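Local coordinates for DNA-binding response regulator, merR family (Colwellia psychrerythraea, PDB 3CNB), which probably binds DNA as a response regulator, this chain being its signal receiver domain, at residues H74-T79 and A83-I88. Numbering follows the deposited sequence.
Sequences HRIKST and ANIIVI
Lys77 reaches across from the last turn of helix 69-77 and puts its ammonium nitrogen between two backbone carbonyls of the chain leading into strand 86-91. NZ donates to Ala83 O at 2.8 Å and to Ile85 O at 3.0 Å, each time from somewhat outside the carbonyl plane. A water accepts a third bond from NZ at 3.1 Å and also accepts one from Val87 N, and so links the lysine to the backbone at the start of strand 86-91. Bends at chi2 (-64°) and chi3 (-67°) curl the lysine chain so that NZ arrives in front of the two oxygens; the chain passes Val87 in the opposite direction, CD lying 4.0 Å from Val87 CG2. With an alanine here the NZ donor is gone, and the turn from Ala83 to Ile85 would probably be held less firmly against the helix end. On the buried side, CG2 of Ile76 packs on Val87 CG2 at 3.8 Å and on Ile85 CB. At the helix end, Thr79 OG1 donates to Arg75 O (2.8 Å) in its carbonyl plane, while Ser78 OG donates to His74 O from above the latter's own carbonyl plane; Thr82 OG1 bonds Ile76 O and Thr79 O. This is the return from helix to strand in a right-handed beta-alpha-beta crossover of the CheY-like receiver fold.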
loop_
_atom_site.group_PDB
_atom_site.type_symbol
_atom_site.label_atom_id
_atom_site.label_comp_id
_atom_site.label_asym_id
_atom_site.label_seq_id
_atom_site.Cartn_x
_atom_site.Cartn_y
_atom_site.Cartn_z
ATOM N N HIS A 74 -11.173 1.453 -2.505
ATOM C CA HIS A 74 -12.200 2.073 -3.325
ATOM C C HIS A 74 -12.267 3.582 -3.105
ATOM O O HIS A 74 -12.262 4.346 -4.078
ATOM C CB HIS A 74 -13.551 1.428 -3.026
ATOM C CG HIS A 74 -14.670 1.958 -3.861
ATOM N ND1 HIS A 74 -14.565 2.128 -5.224
ATOM C CD2 HIS A 74 -15.927 2.330 -3.528
ATOM C CE1 HIS A 74 -15.707 2.594 -5.694
ATOM N NE2 HIS A 74 -16.552 2.717 -4.686
ATOM N N ARG A 75 -12.291 4.016 -1.841
ATOM C CA ARG A 75 -12.262 5.468 -1.514
ATOM C C ARG A 75 -11.037 6.190 -2.062
ATOM O O ARG A 75 -11.161 7.317 -2.519
ATOM C CB ARG A 75 -12.379 5.727 0.008
ATOM C CG ARG A 75 -12.301 7.215 0.444
ATOM C CD ARG A 75 -10.887 7.604 0.937
ATOM N NE ARG A 75 -10.769 9.033 1.249
ATOM C CZ ARG A 75 -10.315 9.969 0.419
ATOM N NH1 ARG A 75 -9.900 9.649 -0.798
ATOM N NH2 ARG A 75 -10.261 11.234 0.811
ATOM N N ILE A 76 -9.856 5.570 -1.979
ATOM C CA ILE A 76 -8.632 6.193 -2.518
ATOM C C ILE A 76 -8.737 6.376 -4.035
ATOM O O ILE A 76 -8.514 7.467 -4.557
ATOM C CB ILE A 76 -7.329 5.405 -2.178
ATOM C CG1 ILE A 76 -7.011 5.516 -0.682
ATOM C CG2 ILE A 76 -6.113 5.938 -3.035
ATOM C CD1 ILE A 76 -6.129 4.407 -0.117
ATOM N N LYS A 77 -9.103 5.303 -4.728
ATOM C CA LYS A 77 -9.043 5.289 -6.196
ATOM C C LYS A 77 -10.232 5.960 -6.898
ATOM O O LYS A 77 -10.175 6.201 -8.104
ATOM C CB LYS A 77 -8.835 3.844 -6.707
ATOM C CG LYS A 77 -7.490 3.228 -6.273
ATOM C CD LYS A 77 -6.304 3.990 -6.866
ATOM C CE LYS A 77 -6.195 3.850 -8.397
ATOM N NZ LYS A 77 -4.915 4.474 -8.847
ATOM N N SER A 78 -11.301 6.269 -6.163
ATOM C CA SER A 78 -12.484 6.895 -6.773
ATOM C C SER A 78 -12.677 8.373 -6.409
ATOM O O SER A 78 -13.669 8.984 -6.817
ATOM C CB SER A 78 -13.760 6.135 -6.424
ATOM O OG SER A 78 -13.957 6.109 -5.016
ATOM N N THR A 79 -11.742 8.941 -5.655
ATOM C CA THR A 79 -11.819 10.339 -5.228
ATOM C C THR A 79 -10.752 11.094 -5.985
ATOM O O THR A 79 -9.592 10.676 -5.976
ATOM C CB THR A 79 -11.597 10.467 -3.697
ATOM O OG1 THR A 79 -12.572 9.675 -3.007
ATOM C CG2 THR A 79 -11.690 11.916 -3.191
ATOM N N ALA A 83 -6.979 9.790 -6.611
ATOM C CA ALA A 83 -7.181 8.784 -7.669
ATOM C C ALA A 83 -5.890 8.301 -8.312
ATOM O O ALA A 83 -5.810 7.148 -8.730
ATOM C CB ALA A 83 -8.109 9.304 -8.726
ATOM N N ASN A 84 -4.877 9.165 -8.365
ATOM C CA ASN A 84 -3.586 8.821 -8.982
ATOM C C ASN A 84 -2.553 8.116 -8.099
ATOM O O ASN A 84 -1.468 7.738 -8.580
ATOM C CB ASN A 84 -2.974 10.059 -9.643
ATOM C CG ASN A 84 -3.745 10.481 -10.868
ATOM O OD1 ASN A 84 -4.079 9.652 -11.715
ATOM N ND2 ASN A 84 -4.059 11.762 -10.959
ATOM N N ILE A 85 -2.881 7.939 -6.819
ATOM C CA ILE A 85 -2.035 7.186 -5.892
ATOM C C ILE A 85 -1.942 5.732 -6.368
ATOM O O ILE A 85 -2.960 5.122 -6.715
ATOM C CB ILE A 85 -2.608 7.237 -4.436
ATOM C CG1 ILE A 85 -2.595 8.667 -3.885
ATOM C CG2 ILE A 85 -1.834 6.323 -3.506
ATOM C CD1 ILE A 85 -3.012 8.776 -2.389
ATOM N N ILE A 86 -0.723 5.193 -6.418
ATOM C CA ILE A 86 -0.526 3.784 -6.772
ATOM C C ILE A 86 -0.763 2.947 -5.526
ATOM O O ILE A 86 -0.022 3.059 -4.549
ATOM C CB ILE A 86 0.909 3.493 -7.284
ATOM C CG1 ILE A 86 1.235 4.307 -8.538
ATOM C CG2 ILE A 86 1.128 1.968 -7.509
ATOM C CD1 ILE A 86 2.742 4.664 -8.612
ATOM N N VAL A 87 -1.809 2.125 -5.568
ATOM C CA VAL A 87 -2.189 1.307 -4.445
ATOM C C VAL A 87 -1.743 -0.146 -4.648
ATOM O O VAL A 87 -2.158 -0.812 -5.594
ATOM C CB VAL A 87 -3.726 1.356 -4.182
ATOM C CG1 VAL A 87 -4.117 0.342 -3.121
ATOM C CG2 VAL A 87 -4.165 2.772 -3.759
ATOM N N ILE A 88 -0.915 -0.631 -3.730
ATOM C CA ILE A 88 -0.505 -2.025 -3.733
ATOM C C ILE A 88 -1.063 -2.711 -2.495
ATOM O O ILE A 88 -0.650 -2.413 -1.378
ATOM C CB ILE A 88 1.050 -2.141 -3.813
ATOM C CG1 ILE A 88 1.547 -1.533 -5.140
ATOM C CG2 ILE A 88 1.500 -3.595 -3.728
ATOM C CD1 ILE A 88 3.026 -1.353 -5.219
HETATM O O HOH W 1 -3.576 1.785 -8.014
#